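Side-chain contacts in PvdO (PDB 5HHA), which binds calcium and probably takes part in chromophore maturation in the periplasm, with a fold related to that of formylglycine-generating enzymes: residues 194-199 and 252-257; 81-86 and 214-219; 109-114 and 126-131; 203-206 and 210-213; 167-172 and 177-182. All coordinates share one frame; numbering follows the deposited sequence. Where two conformers were deposited one is given.

Interaction 1 of 5, residues 194-199 and 252-257; sequences YNFTSP and NDWGEP. With CA (calcium ion), chain C.
The calcium site of PvdO is flanked here by two loops, and Trp254 packs on Phe196 beside the water that links both loops to the metal. Tyr194 O binds the calcium ion at 2.4 Å, and water 1 binds it at the same distance. That water donates one hydrogen bond to Asn195 O and another to Trp254 O, each 2.7 Å long, so both of its protons are spent on backbone carbonyls of opposite loops. Next to it, Phe196 turns its edge to the face of Trp254. Its CD1 lies 3.6 Å from Trp254 CZ3, over the rim of the indole, with the ring planes 63° apart. The two side chains run side by side in the same direction. Trp254 CG sits between its own backbone N and carbonyl carbon (chi1 58°), which swings the indole across the 194-199 loop; Thr197 CG2 then meets the five-membered ring at Trp254 CD1, 3.5 Å away. Trp254 NE1 is bonded to Asp276 O, and Thr197 OG1 to Gln124, which pins both groups from outside. A type I turn from Asp253 to Glu256 presents the tryptophan, and Gly255 N bonds to Asp253 OD1 (2.8 Å) in an Asx turn. Backbone carbonyls (Thr187, Gly189, Tyr194), side-chain oxygens (Asn186, Asp192) and a water mark a loop-built calcium site, reached from 252-257 through that water.

Interaction 2 of 5, residues 81-86 and 214-219; sequences RYQVTA and HGNVYE
A gamma turn leading into strand 218-221 receives the side chain of Gln83, which reaches in from the loop before helix 86-96. Gln83 NE2 donates to Glu219 OE2 at 3.0 Å with an N-H...O angle of 160°. The acceptor uses its anti lone pair, and the carboxylate plane stands 79° from that of the amide. From the same nitrogen a second, weak bond of 3.4 Å runs to Gly215 O, the carbonyl that also takes a weak bond from Val217 N to close the turn around Asn216. A bend at chi2 (128°) carries the amide over Val217, whose CG2 touches Gln83 CD at 3.5 Å as the two side chains slide past each other in opposite directions. Gln83 OE1 rests 3.6 Å from Asn216 CB. The Asn216 amide has its own partners, with OD1 accepting from Ser198 N and from Asn186, a calcium ligand. Glu219 OE2 is shared by three groups, because Arg157 and Arg281 form salt bridges to it as well; this cationic surround would favour the ionised carboxylate. All of this is buried, near the middle of the chain. The Gln-Glu-Arg network joins the loop before helix 86-96 to the mixed sheet of a loop-rich chain assigned to the formylglycine-generating enzyme family.

Interaction 3 of 5, residues 109-114 and 126-131; sequences RECIAG and AVCVDY
Cys111 reaches across to Cys128 from its CB outward. That CB lies 3.4 Å from Cys128 CB, closer than ordinary carbon contact, in line with the rather small chi3 of -70°, whose negative sign gives the disulfide a left-handed twist. With chi1 at -75°, SG stands anti to the carbonyl carbon and bonds to Cys128 SG at 2.1 Å. Cys128 SG is likewise anti to its own carbonyl carbon, while its backbone occupies the left-handed region. The bridge belongs to the long irregular connection between helices 86-96 and 131-145 of the formylglycine-generating-enzyme-like fold, and it ties off the excursion between Cys111 and Cys128. Gly114, with a backbone shape that calls for glycine, comes close beside the bridge, its O 3.5 Å from Cys128 CB. No direct hydrogen bond joins the two segments; waters do so instead. Water 3 accepts from Gly114 N at 2.8 Å and donates to Cys128 O at 2.9 Å, an oxygen that also takes a bond from Arg274. Water 2 accepts from Val127 N at 3.1 Å and lies 2.8 Å from Gly114 O. Past the bridge, Asp130 is the N-cap of helix 131-145, its OD1 accepting from Asp133 N.

Interaction 4 of 5, residues 203-206 and 210-213; sequences FPPN and VYDM
Asn206 OD1 takes two backbone N-H groups: that of Val210, 3.1 Å away, and that of Phe208 within the intervening turn, an Asx turn. The Val210 donor stands 45° above the carbonyl plane of the amide, not on a lone pair. In return Asn206 N donates to Val210 O over 2.9 Å and at a nearly straight 165°, so the two residues bind each other twice and close the short loop between them. Asn206 CG lies between its backbone N and carbonyl carbon (chi1 68°), folding the amide back alongside Val210; its ND2 is held by Gly160 O near the end of helix 154-162. One step outward from this pair, Pro205 before Asn206 covers the ring of Tyr211 after Val210. Pro205 CB lies 3.6 Å from the ring centroid, almost on the normal, as a CH-pi contact, while Phe203 O approaches the ring edge in plane, 3.2 Å from Tyr211 CD2. Waters extend the pairing: water 5 donates to Pro204 O and accepts from Asp212 N, and water 4 accepts from Phe203 N and donates to Asp212 OD1 (2.9 Å). The other carboxylate oxygen, OD2, is bonded to Gly201 N. Around the contact, Val210 packs on Val43 and Leu45 of strand 42-52; Val210 and Met213 touch Ile79 of strand 77-80, and Val210, Asp212 and Met213 all touch Arg281 of strand 278-285.

Interaction 5 of 5, residues 167-172 and 177-182; sequences GPFPFP and KEYSIA
Tyr179 places its CG anti to the backbone N (chi1 -165°), which sends the phenol toward Phe169, while Ile181 CG1 sits between its backbone N and carbonyl carbon (chi1 62°) and turns CG2 toward both phenylalanine rings. Phe169 is met in two ways. Over the middle of one face comes Ile181 CG2, 4.2 Å from the ring centroid and close to the normal, a CH-pi contact. At the edge, near the ring plane, comes Tyr179 OH, 3.5 Å from Phe169 CE2, with Tyr179 CZ at 3.8 Å from the same carbon; the two aromatic planes stand 77° apart. Both 167-172 and 177-182 belong to the irregular chain between helix 154-162 and strand 218-221 of this formylglycine-generating-enzyme-like fold, and the contact draws together the two limbs of a short excursion toward the surface. Ile181 CG2 also touches the edge of Phe171, 3.6 Å from its CE1, so one methyl serves two rings. Its other arm ends in CD1, 3.9 Å from Phe169 CE1. Phe171 in turn lays one face over Phe169 CB; it stacks with His184 and meets His214 edge-to-face. No hydrogen bond crosses between the segments, whose contact is mainly between apolar and aromatic groups. The side chain of Ile181 lies about 4 Å from that of Thr187, which binds calcium through its carbonyl, and Tyr179 leans on Ile259.

In the fold
Interaction 2 is the most central of the five and the most charged, its buried amide bonded to a carboxylate that two arginines also bind; the others sit farther out. Interaction 1 borders the calcium ion and is joined to interaction 2 by bonds from Ser198 N and Trp254 N to Asn216. Interaction 4 connects to interaction 2 through Arg81 O and Tyr211 N, and combines backbone and Asn206 side-chain bonds, waters and a proline-tyrosine CH-pi contact. Interaction 5, farther toward the surface, is mainly apolar and aromatic, with no hydrogen bond across it, and touches interaction 2 through His214. Interaction 3 alone is covalent; buried but off-centre, it reaches interaction 2 through Val84 and Ala126.

Interaction 1 of 5, residues 194-199 and 252-257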
# COMPACT_ATOMS: atom_id res chain seq x y z
N TYR A 194 11.21 -12.19 9.80
CA TYR A 194 10.35 -11.36 10.66
C TYR A 194 9.06 -12.06 10.98
O TYR A 194 8.38 -12.55 10.07
CB TYR A 194 10.06 -10.01 9.98
CG TYR A 194 11.30 -9.33 9.47
CD1 TYR A 194 11.80 -9.60 8.22
CD2 TYR A 194 12.02 -8.44 10.27
CE1 TYR A 194 12.93 -9.03 7.76
CE2 TYR A 194 13.16 -7.85 9.81
CZ TYR A 194 13.63 -8.15 8.57
OH TYR A 194 14.81 -7.55 8.15
N ASN A 195 8.66 -12.10 12.24
CA ASN A 195 7.35 -12.61 12.61
C ASN A 195 6.26 -11.60 12.36
O ASN A 195 5.19 -11.98 11.92
CB ASN A 195 7.29 -13.01 14.08
CG ASN A 195 8.30 -14.07 14.45
OD1 ASN A 195 9.01 -13.96 15.50
ND2 ASN A 195 8.39 -15.10 13.64
N PHE A 196 6.50 -10.35 12.73
CA PHE A 196 5.56 -9.27 12.49
C PHE A 196 6.11 -8.41 11.35
O PHE A 196 6.70 -8.95 10.43
CB PHE A 196 5.31 -8.50 13.79
CG PHE A 196 4.85 -9.40 14.90
CD1 PHE A 196 3.55 -9.81 14.97
CD2 PHE A 196 5.77 -9.88 15.82
CE1 PHE A 196 3.13 -10.66 15.99
CE2 PHE A 196 5.36 -10.74 16.85
CZ PHE A 196 4.06 -11.12 16.92
N THR A 197 5.87 -7.10 11.36
CA THR A 197 6.37 -6.27 10.25
C THR A 197 7.89 -6.12 10.32
O THR A 197 8.52 -6.36 11.38
CB THR A 197 5.70 -4.89 10.24
OG1 THR A 197 5.92 -4.29 11.52
CG2 THR A 197 4.22 -5.00 9.96
N SER A 198 8.47 -5.72 9.21
CA SER A 198 9.88 -5.47 9.05
C SER A 198 10.08 -3.98 8.79
O SER A 198 9.20 -3.29 8.30
CB SER A 198 10.41 -6.27 7.85
OG SER A 198 9.51 -6.17 6.72
N PRO A 199 11.28 -3.46 9.10
CA PRO A 199 11.55 -2.08 8.72
C PRO A 199 11.30 -1.92 7.24
O PRO A 199 11.60 -2.81 6.46
CB PRO A 199 13.03 -1.88 9.07
CG PRO A 199 13.33 -2.96 10.06
CD PRO A 199 12.42 -4.11 9.76
N ASN A 252 -0.44 -7.09 0.98
CA ASN A 252 -0.63 -8.27 1.82
C ASN A 252 0.18 -8.05 3.10
O ASN A 252 1.21 -7.39 3.06
CB ASN A 252 -0.14 -9.51 1.08
CG ASN A 252 -0.62 -10.79 1.70
OD1 ASN A 252 -1.67 -10.84 2.33
ND2 ASN A 252 0.11 -11.86 1.45
N ASP A 253 -0.26 -8.63 4.21
CA ASP A 253 0.41 -8.39 5.48
C ASP A 253 1.24 -9.55 5.98
O ASP A 253 1.19 -10.69 5.50
CB ASP A 253 -0.59 -7.94 6.55
CG ASP A 253 -1.54 -9.02 6.97
OD1 ASP A 253 -1.23 -9.83 7.86
OD2 ASP A 253 -2.68 -9.05 6.41
N TRP A 254 2.02 -9.20 6.99
CA TRP A 254 2.93 -10.08 7.70
C TRP A 254 2.31 -11.38 8.17
O TRP A 254 3.05 -12.35 8.39
CB TRP A 254 3.50 -9.34 8.91
CG TRP A 254 2.49 -8.83 9.87
CD1 TRP A 254 1.93 -7.58 9.90
CD2 TRP A 254 1.91 -9.54 10.97
NE1 TRP A 254 1.05 -7.47 10.91
CE2 TRP A 254 1.01 -8.66 11.61
CE3 TRP A 254 2.05 -10.84 11.47
CZ2 TRP A 254 0.26 -9.03 12.72
CZ3 TRP A 254 1.30 -11.21 12.59
CH2 TRP A 254 0.41 -10.31 13.20
N GLY A 255 1.02 -11.43 8.41
CA GLY A 255 0.39 -12.63 8.91
C GLY A 255 -0.21 -13.55 7.86
O GLY A 255 -0.77 -14.59 8.21
N GLU A 256 -0.08 -13.19 6.60
CA GLU A 256 -0.80 -13.85 5.52
C GLU A 256 0.12 -14.63 4.61
O GLU A 256 1.30 -14.31 4.46
CB GLU A 256 -1.51 -12.79 4.69
CG GLU A 256 -2.62 -12.05 5.42
CD GLU A 256 -3.88 -12.84 5.55
OE1 GLU A 256 -4.45 -13.28 4.51
OE2 GLU A 256 -4.32 -12.96 6.73
N PRO A 257 -0.42 -15.66 3.95
CA PRO A 257 0.40 -16.46 3.04
C PRO A 257 0.69 -15.72 1.72
O PRO A 257 -0.09 -14.83 1.33
CB PRO A 257 -0.46 -17.70 2.82
CG PRO A 257 -1.88 -17.21 3.00
CD PRO A 257 -1.80 -16.18 4.09
CA CA C . 7.45 -12.89 7.93
O HOH W 1 5.56 -12.34 9.25

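Interaction 2 of 5, residues 81-86 and 214-219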
# COMPACT_ATOMS: atom_id res chain seq x y z
N ARG A 81 7.85 5.59 -1.59
CA ARG A 81 8.52 4.36 -2.01
C ARG A 81 8.40 3.26 -0.98
O ARG A 81 8.52 2.06 -1.30
CB ARG A 81 9.99 4.61 -2.41
CG ARG A 81 10.93 5.05 -1.32
CD ARG A 81 12.33 5.07 -1.92
NE ARG A 81 13.37 5.45 -0.98
CZ ARG A 81 14.67 5.32 -1.24
NH1 ARG A 81 15.07 4.84 -2.42
NH2 ARG A 81 15.57 5.67 -0.32
N TYR A 82 8.18 3.67 0.27
CA TYR A 82 7.85 2.78 1.37
C TYR A 82 6.42 3.05 1.83
O TYR A 82 5.87 4.12 1.54
CB TYR A 82 8.76 3.04 2.57
CG TYR A 82 10.23 3.01 2.26
CD1 TYR A 82 10.83 1.86 1.78
CD2 TYR A 82 11.05 4.13 2.47
CE1 TYR A 82 12.18 1.81 1.53
CE2 TYR A 82 12.41 4.08 2.22
CZ TYR A 82 12.94 2.92 1.73
OH TYR A 82 14.30 2.87 1.47
N GLN A 83 5.84 2.12 2.55
CA GLN A 83 4.73 2.43 3.42
C GLN A 83 5.16 3.55 4.37
O GLN A 83 6.33 3.65 4.77
CB GLN A 83 4.33 1.16 4.17
CG GLN A 83 3.63 0.13 3.27
CD GLN A 83 4.21 -1.28 3.30
OE1 GLN A 83 5.13 -1.61 4.04
NE2 GLN A 83 3.61 -2.14 2.47
N VAL A 84 4.22 4.42 4.72
CA VAL A 84 4.52 5.47 5.67
C VAL A 84 4.92 4.82 6.98
O VAL A 84 4.32 3.84 7.41
CB VAL A 84 3.33 6.41 5.82
CG1 VAL A 84 3.55 7.42 6.98
CG2 VAL A 84 3.09 7.16 4.52
N THR A 85 5.98 5.33 7.61
CA THR A 85 6.54 4.64 8.77
C THR A 85 5.92 5.09 10.08
O THR A 85 5.28 6.13 10.16
CB THR A 85 8.05 4.86 8.90
OG1 THR A 85 8.28 6.24 9.22
CG2 THR A 85 8.81 4.45 7.64
N ALA A 86 6.14 4.28 11.10
CA ALA A 86 5.70 4.63 12.45
C ALA A 86 6.29 5.97 12.89
O ALA A 86 5.58 6.77 13.51
CB ALA A 86 6.09 3.55 13.42
N HIS A 214 4.67 -6.17 -1.98
CA HIS A 214 4.21 -7.56 -1.94
C HIS A 214 4.20 -8.18 -0.57
O HIS A 214 4.06 -9.39 -0.43
CB HIS A 214 4.95 -8.38 -2.99
CG HIS A 214 4.83 -7.76 -4.34
ND1 HIS A 214 3.86 -8.04 -5.28
CD2 HIS A 214 5.55 -6.74 -4.84
CE1 HIS A 214 4.00 -7.22 -6.31
NE2 HIS A 214 5.04 -6.44 -6.07
N GLY A 215 4.32 -7.36 0.46
CA GLY A 215 4.19 -7.86 1.82
C GLY A 215 4.21 -6.74 2.84
O GLY A 215 3.99 -5.56 2.54
N ASN A 216 4.48 -7.14 4.08
CA ASN A 216 4.63 -6.26 5.23
C ASN A 216 3.26 -5.88 5.80
O ASN A 216 2.86 -6.41 6.83
CB ASN A 216 5.57 -5.07 4.96
CG ASN A 216 6.46 -4.76 6.15
OD1 ASN A 216 6.47 -5.49 7.13
ND2 ASN A 216 7.23 -3.67 6.05
N VAL A 217 2.52 -4.98 5.14
CA VAL A 217 1.17 -4.63 5.54
C VAL A 217 0.29 -4.43 4.33
O VAL A 217 0.76 -4.04 3.26
CB VAL A 217 1.14 -3.30 6.38
CG1 VAL A 217 1.80 -3.48 7.72
CG2 VAL A 217 1.79 -2.14 5.66
N TYR A 218 -1.00 -4.68 4.52
CA TYR A 218 -1.99 -4.12 3.58
C TYR A 218 -1.94 -2.60 3.65
O TYR A 218 -1.39 -2.03 4.60
CB TYR A 218 -3.39 -4.58 3.99
CG TYR A 218 -3.85 -5.87 3.34
CD1 TYR A 218 -4.51 -5.83 2.12
CD2 TYR A 218 -3.64 -7.10 3.93
CE1 TYR A 218 -4.97 -6.98 1.51
CE2 TYR A 218 -4.10 -8.27 3.32
CZ TYR A 218 -4.76 -8.19 2.10
OH TYR A 218 -5.28 -9.32 1.45
N GLU A 219 -2.54 -1.95 2.66
CA GLU A 219 -2.54 -0.51 2.56
C GLU A 219 -3.91 -0.00 2.18
O GLU A 219 -4.53 -0.51 1.23
CB GLU A 219 -1.59 -0.04 1.46
CG GLU A 219 -0.13 -0.36 1.73
CD GLU A 219 0.73 -0.21 0.50
OE1 GLU A 219 0.29 0.45 -0.47
OE2 GLU A 219 1.86 -0.75 0.50

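Interaction 3 of 5, residues 109-114 and 126-131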
# COMPACT_ATOMS: atom_id res chain seq x y z
N ARG A 109 -4.42 -8.61 19.33
CA ARG A 109 -4.25 -7.86 18.08
C ARG A 109 -4.72 -6.41 18.22
O ARG A 109 -4.95 -5.72 17.24
CB ARG A 109 -5.01 -8.55 16.94
CG ARG A 109 -4.67 -10.03 16.78
CD ARG A 109 -3.49 -10.26 15.85
NE ARG A 109 -2.37 -9.37 16.12
CZ ARG A 109 -1.25 -9.71 16.76
NH1 ARG A 109 -1.07 -10.95 17.20
NH2 ARG A 109 -0.31 -8.82 16.96
N GLU A 110 -4.83 -5.94 19.46
CA GLU A 110 -5.38 -4.61 19.72
C GLU A 110 -4.51 -3.47 19.16
O GLU A 110 -3.30 -3.56 19.13
CB GLU A 110 -5.60 -4.40 21.22
CG GLU A 110 -6.68 -5.31 21.83
CD GLU A 110 -6.13 -6.65 22.30
OE1 GLU A 110 -4.91 -6.85 22.22
OE2 GLU A 110 -6.93 -7.48 22.78
N CYS A 111 -5.19 -2.41 18.72
CA CYS A 111 -4.60 -1.15 18.33
C CYS A 111 -4.93 -0.14 19.40
O CYS A 111 -6.11 0.09 19.66
CB CYS A 111 -5.19 -0.65 16.99
SG CYS A 111 -4.57 -1.55 15.53
N ILE A 112 -3.91 0.46 19.99
CA ILE A 112 -4.12 1.43 21.06
C ILE A 112 -3.41 2.71 20.67
O ILE A 112 -2.17 2.78 20.62
CB ILE A 112 -3.63 0.91 22.44
CG1 ILE A 112 -4.46 -0.29 22.91
CG2 ILE A 112 -3.76 2.00 23.49
CD1 ILE A 112 -4.13 -1.58 22.28
N ALA A 113 -4.21 3.71 20.31
CA ALA A 113 -3.72 5.03 19.96
C ALA A 113 -2.64 4.97 18.89
O ALA A 113 -1.68 5.72 18.91
CB ALA A 113 -3.21 5.77 21.22
N GLY A 114 -2.83 4.08 17.92
CA GLY A 114 -1.91 3.96 16.80
C GLY A 114 -0.86 2.89 16.96
O GLY A 114 -0.13 2.60 16.00
N ALA A 126 3.72 2.35 9.76
CA ALA A 126 2.59 2.83 10.54
C ALA A 126 1.40 1.90 10.32
O ALA A 126 1.11 1.47 9.19
CB ALA A 126 2.22 4.22 10.12
N VAL A 127 0.69 1.59 11.39
CA VAL A 127 -0.51 0.77 11.33
C VAL A 127 -1.53 1.36 12.33
O VAL A 127 -1.30 2.43 12.91
CB VAL A 127 -0.19 -0.70 11.67
CG1 VAL A 127 0.68 -1.33 10.57
CG2 VAL A 127 0.47 -0.85 13.05
N CYS A 128 -2.65 0.67 12.51
CA CYS A 128 -3.63 1.06 13.53
C CYS A 128 -4.22 2.42 13.23
O CYS A 128 -4.58 3.16 14.16
CB CYS A 128 -3.00 0.97 14.93
SG CYS A 128 -2.67 -0.72 15.43
N VAL A 129 -4.36 2.69 11.94
CA VAL A 129 -4.99 3.88 11.39
C VAL A 129 -6.19 3.49 10.51
O VAL A 129 -6.15 2.48 9.79
CB VAL A 129 -4.00 4.71 10.54
CG1 VAL A 129 -3.01 5.45 11.42
CG2 VAL A 129 -3.29 3.83 9.49
N ASP A 130 -7.26 4.27 10.58
CA ASP A 130 -8.38 4.04 9.68
C ASP A 130 -8.25 4.90 8.43
O ASP A 130 -7.31 5.63 8.22
CB ASP A 130 -9.78 4.14 10.37
CG ASP A 130 -10.24 5.57 10.65
OD1 ASP A 130 -9.54 6.52 10.31
OD2 ASP A 130 -11.36 5.72 11.22
N TYR A 131 -9.24 4.77 7.56
CA TYR A 131 -9.21 5.44 6.26
C TYR A 131 -9.15 6.96 6.41
O TYR A 131 -8.35 7.63 5.77
CB TYR A 131 -10.46 5.00 5.50
CG TYR A 131 -10.73 5.54 4.12
CD1 TYR A 131 -11.44 6.72 3.94
CD2 TYR A 131 -10.38 4.82 2.98
CE1 TYR A 131 -11.78 7.18 2.68
CE2 TYR A 131 -10.73 5.27 1.70
CZ TYR A 131 -11.42 6.46 1.56
OH TYR A 131 -11.81 6.93 0.31
O HOH W 2 1.75 2.95 13.94
O HOH W 3 -5.14 2.81 16.96

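Interaction 4 of 5, residues 203-206 and 210-213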
# COMPACT_ATOMS: atom_id res chain seq x y z
N PHE A 203 13.84 -5.54 1.84
CA PHE A 203 13.95 -6.45 0.69
C PHE A 203 14.19 -5.57 -0.54
O PHE A 203 14.02 -4.35 -0.47
CB PHE A 203 12.65 -7.27 0.52
CG PHE A 203 12.26 -8.00 1.77
CD1 PHE A 203 11.45 -7.42 2.72
CD2 PHE A 203 12.76 -9.27 2.04
CE1 PHE A 203 11.15 -8.08 3.91
CE2 PHE A 203 12.46 -9.92 3.20
CZ PHE A 203 11.66 -9.33 4.15
N PRO A 204 14.56 -6.16 -1.68
CA PRO A 204 14.90 -5.32 -2.83
C PRO A 204 13.70 -4.59 -3.39
O PRO A 204 12.55 -5.04 -3.22
CB PRO A 204 15.41 -6.34 -3.86
CG PRO A 204 15.95 -7.47 -3.03
CD PRO A 204 14.99 -7.55 -1.87
N PRO A 205 13.94 -3.47 -4.06
CA PRO A 205 12.86 -2.73 -4.68
C PRO A 205 12.48 -3.34 -6.02
O PRO A 205 13.25 -4.15 -6.57
CB PRO A 205 13.46 -1.34 -4.88
CG PRO A 205 14.89 -1.63 -5.14
CD PRO A 205 15.25 -2.81 -4.27
N ASN A 206 11.33 -2.96 -6.55
CA ASN A 206 11.00 -3.32 -7.91
C ASN A 206 11.59 -2.30 -8.89
O ASN A 206 12.34 -1.40 -8.50
CB ASN A 206 9.49 -3.52 -8.08
CG ASN A 206 8.69 -2.23 -7.95
OD1 ASN A 206 9.21 -1.12 -8.05
ND2 ASN A 206 7.38 -2.39 -7.75
N VAL A 210 10.21 1.02 -5.99
CA VAL A 210 9.23 0.94 -4.90
C VAL A 210 9.50 -0.32 -4.07
O VAL A 210 9.82 -1.38 -4.62
CB VAL A 210 7.82 0.88 -5.48
CG1 VAL A 210 6.80 0.90 -4.35
CG2 VAL A 210 7.57 2.05 -6.39
N TYR A 211 9.34 -0.22 -2.75
CA TYR A 211 9.61 -1.32 -1.81
C TYR A 211 8.33 -1.79 -1.12
O TYR A 211 7.39 -1.00 -0.92
CB TYR A 211 10.55 -0.85 -0.70
CG TYR A 211 11.94 -0.48 -1.16
CD1 TYR A 211 12.22 0.78 -1.68
CD2 TYR A 211 12.98 -1.39 -1.01
CE1 TYR A 211 13.49 1.11 -2.08
CE2 TYR A 211 14.27 -1.04 -1.38
CZ TYR A 211 14.50 0.20 -1.91
OH TYR A 211 15.79 0.54 -2.31
N ASP A 212 8.32 -3.06 -0.75
CA ASP A 212 7.28 -3.67 0.09
C ASP A 212 5.90 -3.71 -0.55
O ASP A 212 4.90 -3.81 0.17
CB ASP A 212 7.22 -3.02 1.48
CG ASP A 212 8.48 -3.26 2.29
OD1 ASP A 212 8.90 -4.44 2.43
OD2 ASP A 212 9.08 -2.28 2.79
N MET A 213 5.82 -3.69 -1.87
CA MET A 213 4.51 -3.78 -2.51
C MET A 213 3.90 -5.18 -2.40
O MET A 213 2.72 -5.35 -2.70
CB MET A 213 4.60 -3.35 -3.97
CG MET A 213 4.59 -1.83 -4.15
SD MET A 213 2.92 -1.18 -3.92
CE MET A 213 3.09 0.48 -4.50
O HOH W 4 11.45 -3.94 1.23
O HOH W 5 10.56 -4.89 -1.36

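Interaction 5 of 5, residues 167-172 and 177-182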
# COMPACT_ATOMS: atom_id res chain seq x y z
N GLY A 167 2.96 -10.74 -14.67
CA GLY A 167 2.70 -11.89 -13.82
C GLY A 167 2.38 -11.50 -12.40
O GLY A 167 2.21 -10.31 -12.09
N PRO A 168 2.28 -12.49 -11.52
CA PRO A 168 1.92 -12.20 -10.14
C PRO A 168 2.97 -11.38 -9.38
O PRO A 168 2.62 -10.63 -8.45
CB PRO A 168 1.76 -13.60 -9.52
CG PRO A 168 2.56 -14.49 -10.36
CD PRO A 168 2.46 -13.94 -11.76
N PHE A 169 4.25 -11.52 -9.74
CA PHE A 169 5.31 -10.83 -9.02
C PHE A 169 6.34 -10.23 -9.97
O PHE A 169 6.67 -10.82 -11.00
CB PHE A 169 6.06 -11.77 -8.10
CG PHE A 169 5.16 -12.48 -7.12
CD1 PHE A 169 4.63 -11.80 -6.03
CD2 PHE A 169 4.81 -13.82 -7.29
CE1 PHE A 169 3.77 -12.43 -5.12
CE2 PHE A 169 3.94 -14.44 -6.38
CZ PHE A 169 3.44 -13.75 -5.32
N PRO A 170 6.90 -9.07 -9.61
CA PRO A 170 7.95 -8.46 -10.44
C PRO A 170 9.34 -9.04 -10.18
O PRO A 170 10.30 -8.60 -10.83
CB PRO A 170 7.87 -6.98 -10.05
CG PRO A 170 7.41 -6.99 -8.63
CD PRO A 170 6.44 -8.16 -8.54
N PHE A 171 9.45 -10.04 -9.32
CA PHE A 171 10.70 -10.66 -8.93
C PHE A 171 10.52 -12.15 -9.09
O PHE A 171 9.39 -12.65 -9.12
CB PHE A 171 11.05 -10.31 -7.48
CG PHE A 171 9.89 -10.44 -6.53
CD1 PHE A 171 9.48 -11.68 -6.10
CD2 PHE A 171 9.21 -9.32 -6.09
CE1 PHE A 171 8.42 -11.80 -5.23
CE2 PHE A 171 8.13 -9.43 -5.22
CZ PHE A 171 7.74 -10.67 -4.81
N PRO A 172 11.63 -12.89 -9.18
CA PRO A 172 11.55 -14.34 -9.27
C PRO A 172 11.23 -14.98 -7.92
O PRO A 172 11.47 -14.40 -6.87
CB PRO A 172 12.97 -14.74 -9.71
CG PRO A 172 13.82 -13.66 -9.21
CD PRO A 172 13.03 -12.41 -9.29
N LYS A 177 12.44 -23.72 -3.46
CA LYS A 177 11.07 -24.02 -3.03
C LYS A 177 10.14 -23.72 -4.19
O LYS A 177 10.50 -23.02 -5.13
CB LYS A 177 10.67 -23.20 -1.80
CG LYS A 177 11.41 -23.56 -0.51
CD LYS A 177 11.05 -22.61 0.62
CE LYS A 177 11.86 -22.90 1.87
NZ LYS A 177 11.55 -24.24 2.42
N GLU A 178 8.92 -24.22 -4.10
CA GLU A 178 7.98 -24.06 -5.19
C GLU A 178 7.42 -22.63 -5.29
O GLU A 178 7.32 -22.09 -6.38
CB GLU A 178 6.84 -25.07 -5.04
CG GLU A 178 5.92 -25.10 -6.19
CD GLU A 178 4.83 -26.19 -6.12
OE1 GLU A 178 4.77 -26.91 -5.09
OE2 GLU A 178 4.05 -26.30 -7.11
N TYR A 179 7.03 -22.04 -4.16
CA TYR A 179 6.32 -20.75 -4.18
C TYR A 179 6.65 -20.00 -2.90
O TYR A 179 5.88 -19.93 -1.97
CB TYR A 179 4.80 -21.00 -4.35
CG TYR A 179 3.91 -19.83 -4.74
CD1 TYR A 179 3.73 -18.72 -3.91
CD2 TYR A 179 3.22 -19.86 -5.93
CE1 TYR A 179 2.90 -17.68 -4.28
CE2 TYR A 179 2.39 -18.84 -6.30
CZ TYR A 179 2.22 -17.75 -5.46
OH TYR A 179 1.41 -16.72 -5.82
N SER A 180 7.89 -19.52 -2.82
CA SER A 180 8.39 -18.75 -1.69
C SER A 180 8.90 -17.44 -2.22
O SER A 180 9.58 -17.39 -3.25
CB SER A 180 9.49 -19.53 -0.99
OG SER A 180 10.03 -18.80 0.09
N ILE A 181 8.57 -16.37 -1.51
CA ILE A 181 9.00 -15.03 -1.90
C ILE A 181 9.74 -14.35 -0.75
O ILE A 181 9.79 -13.13 -0.67
CB ILE A 181 7.81 -14.17 -2.39
CG1 ILE A 181 6.75 -13.96 -1.30
CG2 ILE A 181 7.18 -14.81 -3.61
CD1 ILE A 181 5.62 -13.03 -1.73
N ALA A 182 10.28 -15.17 0.15
CA ALA A 182 10.94 -14.67 1.35
C ALA A 182 12.19 -13.83 1.10
O ALA A 182 12.62 -13.10 2.00
CB ALA A 182 11.28 -15.81 2.24